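Local structure of succinate-semialdehyde dehydrogenase (NAD(P)(+)) (Marinobacter aquaeolei, 3RH9) at residues G18-S23 against V196-D201; Q59-L64 against D204-L209. The protein probably oxidises succinate semialdehyde to succinate with NAD(P)+ as electron acceptor, as a member of the aldehyde dehydrogenase family. All coordinates share one frame; numbering follows the deposited sequence.

Interaction 1: G18-S23 against V196-D201; sequences GRWKDS and VMDKLD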
loop_
_atom_site.group_PDB
_atom_site.type_symbol
_atom_site.label_atom_id
_atom_site.label_comp_id
_atom_site.label_asym_id
_atom_site.label_seq_id
_atom_site.Cartn_x
_atom_site.Cartn_y
_atom_site.Cartn_z
ATOM N N GLY A 18 -18.876 20.789 -11.230
ATOM C CA GLY A 18 -20.236 20.720 -11.733
ATOM C C GLY A 18 -20.339 21.336 -13.112
ATOM O O GLY A 18 -21.312 21.116 -13.826
ATOM N N ARG A 19 -19.321 22.111 -13.480
ATOM C CA ARG A 19 -19.349 22.877 -14.708
ATOM C C ARG A 19 -18.465 22.256 -15.763
ATOM O O ARG A 19 -17.385 21.739 -15.461
ATOM C CB ARG A 19 -18.850 24.299 -14.465
ATOM C CG ARG A 19 -19.568 25.042 -13.384
ATOM C CD ARG A 19 -19.105 26.494 -13.327
ATOM N NE ARG A 19 -19.913 27.214 -12.360
ATOM C CZ ARG A 19 -19.779 27.086 -11.041
ATOM N NH1 ARG A 19 -18.845 26.272 -10.543
ATOM N NH2 ARG A 19 -20.577 27.767 -10.216
ATOM N N TRP A 20 -18.922 22.338 -17.008
ATOM C CA TRP A 20 -18.064 22.074 -18.145
ATOM C C TRP A 20 -17.254 23.329 -18.423
ATOM O O TRP A 20 -17.787 24.307 -18.930
ATOM C CB TRP A 20 -18.903 21.736 -19.367
ATOM C CG TRP A 20 -19.699 20.484 -19.242
ATOM C CD1 TRP A 20 -21.013 20.380 -18.896
ATOM C CD2 TRP A 20 -19.242 19.147 -19.484
ATOM N NE1 TRP A 20 -21.404 19.065 -18.902
ATOM C CE2 TRP A 20 -20.338 18.285 -19.261
ATOM C CE3 TRP A 20 -18.017 18.596 -19.872
ATOM C CZ2 TRP A 20 -20.245 16.898 -19.412
ATOM C CZ3 TRP A 20 -17.927 17.224 -20.015
ATOM C CH2 TRP A 20 -19.036 16.390 -19.784
ATOM N N LYS A 21 -15.970 23.319 -18.091
ATOM C CA LYS A 21 -15.134 24.478 -18.392
ATOM C C LYS A 21 -13.657 24.126 -18.603
ATOM O O LYS A 21 -13.249 22.953 -18.478
ATOM C CB LYS A 21 -15.283 25.568 -17.318
ATOM C CG LYS A 21 -14.707 25.211 -15.955
ATOM C CD LYS A 21 -14.658 26.416 -14.987
ATOM C CE LYS A 21 -13.753 26.060 -13.787
ATOM N NZ LYS A 21 -13.134 27.207 -13.043
ATOM N N ASP A 22 -12.868 25.147 -18.936
ATOM C CA ASP A 22 -11.437 24.982 -19.131
ATOM C C ASP A 22 -10.803 26.344 -19.392
ATOM O O ASP A 22 -11.506 27.298 -19.684
ATOM C CB ASP A 22 -11.154 23.999 -20.275
ATOM C CG ASP A 22 -11.348 24.614 -21.644
ATOM O OD1 ASP A 22 -12.336 24.257 -22.305
ATOM O OD2 ASP A 22 -10.517 25.442 -22.073
ATOM N N SER A 23 -9.481 26.433 -19.284
ATOM C CA SER A 23 -8.775 27.682 -19.524
ATOM C C SER A 23 -7.761 27.506 -20.630
ATOM O O SER A 23 -6.747 28.208 -20.674
ATOM C CB SER A 23 -8.040 28.106 -18.267
ATOM O OG SER A 23 -8.889 27.940 -17.163
ATOM N N VAL A 196 -22.752 11.559 -19.185
ATOM C CA VAL A 196 -23.771 10.712 -18.567
ATOM C C VAL A 196 -23.929 10.968 -17.063
ATOM O O VAL A 196 -25.045 10.965 -16.566
ATOM C CB VAL A 196 -23.566 9.193 -18.850
ATOM C CG1 VAL A 196 -24.488 8.339 -17.964
ATOM C CG2 VAL A 196 -23.833 8.882 -20.306
HETATM N N MSE A 197 -22.829 11.196 -16.346
HETATM C CA MSE A 197 -22.889 11.433 -14.895
HETATM C C MSE A 197 -23.402 12.825 -14.548
HETATM O O MSE A 197 -23.896 13.072 -13.445
HETATM C CB MSE A 197 -21.513 11.266 -14.252
HETATM C CG MSE A 197 -21.045 9.839 -14.150
HETATM SE SE MSE A 197 -19.373 9.637 -13.139
HETATM C CE MSE A 197 -18.161 10.554 -14.400
ATOM N N ASP A 198 -23.253 13.732 -15.498
ATOM C CA ASP A 198 -23.582 15.126 -15.310
ATOM C C ASP A 198 -25.079 15.269 -15.091
ATOM O O ASP A 198 -25.551 16.287 -14.602
ATOM C CB ASP A 198 -23.155 15.881 -16.559
ATOM C CG ASP A 198 -23.618 17.312 -16.561
ATOM O OD1 ASP A 198 -23.533 17.953 -15.490
ATOM O OD2 ASP A 198 -24.055 17.792 -17.637
ATOM N N LYS A 199 -25.825 14.227 -15.443
ATOM C CA LYS A 199 -27.277 14.265 -15.367
ATOM C C LYS A 199 -27.791 13.343 -14.283
ATOM O O LYS A 199 -28.883 12.792 -14.397
ATOM C CB LYS A 199 -27.883 13.900 -16.725
ATOM C CG LYS A 199 -27.468 14.885 -17.807
ATOM C CD LYS A 199 -28.077 14.580 -19.171
ATOM C CE LYS A 199 -27.431 15.463 -20.264
ATOM N NZ LYS A 199 -27.225 16.897 -19.873
ATOM N N LEU A 200 -27.011 13.194 -13.223
ATOM C CA LEU A 200 -27.344 12.249 -12.176
ATOM C C LEU A 200 -27.362 12.891 -10.789
ATOM O O LEU A 200 -27.444 12.194 -9.768
ATOM C CB LEU A 200 -26.368 11.083 -12.206
ATOM C CG LEU A 200 -26.455 10.187 -13.435
ATOM C CD1 LEU A 200 -25.559 8.972 -13.252
ATOM C CD2 LEU A 200 -27.882 9.768 -13.660
ATOM N N ASP A 201 -27.281 14.217 -10.746
ATOM C CA ASP A 201 -27.364 14.911 -9.472
ATOM C C ASP A 201 -26.300 14.498 -8.453
ATOM O O ASP A 201 -26.583 14.375 -7.262
ATOM C CB ASP A 201 -28.750 14.716 -8.865
ATOM C CG ASP A 201 -29.546 16.003 -8.817
ATOM O OD1 ASP A 201 -28.925 17.099 -8.878
ATOM O OD2 ASP A 201 -30.794 15.913 -8.714
#

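Interaction 2: Q59-L64 against D204-L209; sequences QSALRL and DGMVNL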
loop_
_atom_site.group_PDB
_atom_site.type_symbol
_atom_site.label_atom_id
_atom_site.label_comp_id
_atom_site.label_asym_id
_atom_site.label_seq_id
_atom_site.Cartn_x
_atom_site.Cartn_y
_atom_site.Cartn_z
ATOM N N GLN A 59 -11.969 19.168 -3.049
ATOM C CA GLN A 59 -11.688 19.372 -1.629
ATOM C C GLN A 59 -12.931 19.936 -0.986
ATOM O O GLN A 59 -13.213 19.709 0.178
ATOM C CB GLN A 59 -10.496 20.329 -1.437
ATOM C CG GLN A 59 -10.088 20.545 0.008
ATOM C CD GLN A 59 -9.709 19.248 0.734
ATOM O OE1 GLN A 59 -9.978 19.096 1.922
ATOM N NE2 GLN A 59 -9.080 18.321 0.023
ATOM N N SER A 60 -13.687 20.657 -1.791
ATOM C CA SER A 60 -14.849 21.382 -1.320
ATOM C C SER A 60 -16.036 20.419 -1.216
ATOM O O SER A 60 -17.012 20.692 -0.532
ATOM C CB SER A 60 -15.120 22.549 -2.280
ATOM O OG SER A 60 -16.432 23.032 -2.148
ATOM N N ALA A 61 -15.928 19.278 -1.886
ATOM C CA ALA A 61 -16.942 18.238 -1.791
ATOM C C ALA A 61 -16.610 17.234 -0.698
ATOM O O ALA A 61 -17.464 16.427 -0.322
ATOM C CB ALA A 61 -17.115 17.523 -3.126
ATOM N N LEU A 62 -15.377 17.280 -0.193
ATOM C CA LEU A 62 -14.933 16.332 0.836
ATOM C C LEU A 62 -15.620 16.628 2.141
ATOM O O LEU A 62 -15.443 17.701 2.703
ATOM C CB LEU A 62 -13.430 16.420 1.069
ATOM C CG LEU A 62 -12.928 15.372 2.070
ATOM C CD1 LEU A 62 -13.043 13.993 1.455
ATOM C CD2 LEU A 62 -11.492 15.653 2.504
ATOM N N ARG A 63 -16.396 15.689 2.651
ATOM C CA ARG A 63 -17.068 15.977 3.905
ATOM C C ARG A 63 -16.668 15.000 4.995
ATOM O O ARG A 63 -17.225 13.905 5.109
ATOM C CB ARG A 63 -18.565 16.011 3.702
ATOM C CG ARG A 63 -18.975 17.069 2.742
ATOM C CD ARG A 63 -20.378 17.403 3.009
ATOM N NE ARG A 63 -20.911 18.357 2.058
ATOM C CZ ARG A 63 -22.214 18.561 1.926
ATOM N NH1 ARG A 63 -23.056 17.860 2.690
ATOM N NH2 ARG A 63 -22.671 19.439 1.036
ATOM N N LEU A 64 -15.672 15.405 5.779
ATOM C CA LEU A 64 -15.111 14.526 6.786
ATOM C C LEU A 64 -16.066 14.468 7.958
ATOM O O LEU A 64 -16.591 13.414 8.314
ATOM C CB LEU A 64 -13.712 14.996 7.202
ATOM C CG LEU A 64 -12.652 14.695 6.123
ATOM C CD1 LEU A 64 -11.220 14.946 6.600
ATOM C CD2 LEU A 64 -12.809 13.254 5.601
ATOM N N ASP A 204 -21.683 18.773 -6.476
ATOM C CA ASP A 204 -20.682 19.567 -7.172
ATOM C C ASP A 204 -19.290 19.310 -6.585
ATOM O O ASP A 204 -19.028 19.625 -5.429
ATOM C CB ASP A 204 -21.020 21.067 -7.094
ATOM C CG ASP A 204 -22.031 21.511 -8.150
ATOM O OD1 ASP A 204 -22.540 20.643 -8.890
ATOM O OD2 ASP A 204 -22.321 22.731 -8.241
ATOM N N GLY A 205 -18.398 18.747 -7.388
ATOM C CA GLY A 205 -17.048 18.458 -6.944
ATOM C C GLY A 205 -16.737 16.986 -6.702
ATOM O O GLY A 205 -15.581 16.654 -6.491
HETATM N N MSE A 206 -17.734 16.098 -6.717
HETATM C CA MSE A 206 -17.455 14.684 -6.450
HETATM C C MSE A 206 -16.644 14.033 -7.564
HETATM O O MSE A 206 -15.799 13.168 -7.311
HETATM C CB MSE A 206 -18.729 13.890 -6.225
HETATM C CG MSE A 206 -19.264 14.000 -4.831
HETATM SE SE MSE A 206 -18.100 13.257 -3.411
HETATM C CE MSE A 206 -17.647 11.542 -4.242
ATOM N N VAL A 207 -16.910 14.445 -8.799
ATOM C CA VAL A 207 -16.128 13.987 -9.934
ATOM C C VAL A 207 -15.663 15.197 -10.727
ATOM O O VAL A 207 -16.366 16.192 -10.814
ATOM C CB VAL A 207 -16.931 13.060 -10.831
ATOM C CG1 VAL A 207 -17.478 11.904 -10.025
ATOM C CG2 VAL A 207 -18.056 13.818 -11.467
ATOM N N ASN A 208 -14.453 15.109 -11.268
ATOM C CA ASN A 208 -13.829 16.190 -12.027
ATOM C C ASN A 208 -12.940 15.606 -13.117
ATOM O O ASN A 208 -12.254 14.609 -12.897
ATOM C CB ASN A 208 -12.997 17.092 -11.122
ATOM C CG ASN A 208 -13.760 17.556 -9.906
ATOM O OD1 ASN A 208 -13.772 16.892 -8.869
ATOM N ND2 ASN A 208 -14.390 18.710 -10.018
ATOM N N LEU A 209 -12.963 16.236 -14.287
ATOM C CA LEU A 209 -12.246 15.752 -15.453
ATOM C C LEU A 209 -11.193 16.758 -15.917
ATOM O O LEU A 209 -11.491 17.912 -16.163
ATOM C CB LEU A 209 -13.241 15.436 -16.573
ATOM C CG LEU A 209 -12.698 15.009 -17.945
ATOM C CD1 LEU A 209 -11.626 13.922 -17.820
ATOM C CD2 LEU A 209 -13.849 14.563 -18.874
#

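Interaction 1: G18-S23 against V196-D201
Trp20 and Asp198 meet through a single polar contact at the surface, where the strand 19-21 near the N terminus passes the end of helix 188-197. The indole N-H of Trp20 reaches one carboxylate oxygen: NE1 of Trp20 lies 3.2 Å from OD2 of Asp198, a weak hydrogen bond that is nevertheless fairly straight, with an N-H...O angle of 163°. OD2 sits in the plane of the indole, at the edge of the ring, while the carboxylate as a whole stands almost upright to it, the two planes 89° apart. CG of Trp20 lies anti to its carbonyl carbon (chi1 -64°), and from there the five-membered edge of the indole reaches the carboxylate. Asp198 holds its CG anti to the backbone N, which carries the carboxylate out from the type I turn Met197-Leu200 to the indole. Its other oxygen, OD1, accepts a hydrogen bond from the hydroxyl of Tyr15, whose ring also packs edge-to-face with Trp20. On the helix side Phe194 and Ser195 touch the indole as well. A long salt bridge, 4.0 Å from NZ of Lys199 to OD2 of Asp198, adds a loose counter-charge from the next residue. Replacing Trp20 by a phenylalanine would probably leave OD2 of Asp198 without its N-H donor and loosen the hold of the strand on the helix end. The carboxylate is thus held by Tyr15 and, more weakly, by Trp20, both of the same hairpin, which would probably restrict its rotation and help to keep it ionised.

Interaction 2: Q59-L64 against D204-L209
The last turn of helix 48-61 packs against the loop that leads into strand 207-209, an outermost strand, within this chain, of the mixed sheet built on 178-181, 151-154, 229-233 and 252-256. Ala61 makes the contact with its methyl group, which points at the loop backbone. CB of Ala61 lies 3.6 Å from the carbonyl carbon of Gly205 and 3.7 Å from O of Asp204, so a single methyl rests on two successive peptide groups, and no hydrogen bond joins the segments. The backbones come close, with CA of Ala61 5.2 Å from CA of Gly205. A glycine suits this closeness: a CB here would point at Ala61 and probably crowd its methyl, and the positive phi of Gly205 (107°) would also press it against the preceding carbonyl oxygen. The selenomethionine Met206 adds an apolar touch, its SE 4.4 Å from CB of Ala61. Its side chain is folded rather than extended: it turns back on the backbone (chi1 -82°, chi2 -64°), and this fold brings SE towards the alanine methyl. Beyond the methyl, the carbonyl oxygen of Ala61 accepts a hydrogen bond from the indole N-H of Trp68, which ties down the chain as it leaves the helix, and Arg63 forms a cation-pi contact with the same ring. On the strand side, Met206 and Asn208 form backbone hydrogen bonds with Ser178 and Ile180 of the parallel neighbour. A small residue at a helix end seated on a glycine-containing entry loop thus joins helix 48-61 to the edge of the parallel part of the sheet, whose strand order is that of the Rossmann-like cofactor-binding domain of aldehyde dehydrogenases.

In the fold
From the N terminus the chain first lays down strand 19-21, which pairs with 14-16, and then helix 48-61; only much later do helix 188-197 and strand 207-209 return to them, one after the other. Interaction 1 closes a loop of 172 residues and interaction 2 one of 139, and because their segments alternate along the chain the loops cross. The two centres lie 12 Å apart and the contacts touch, with CA of Gly18 3.7 Å from OD1 of Asp204. A backbone hydrogen bond between Leu209 and Tyr15 further joins the hairpin to the strand. Together they tie the N-terminal hairpin and helix 48-61 to the end of helix 188-197 and the 207-209 edge of the mixed sheet.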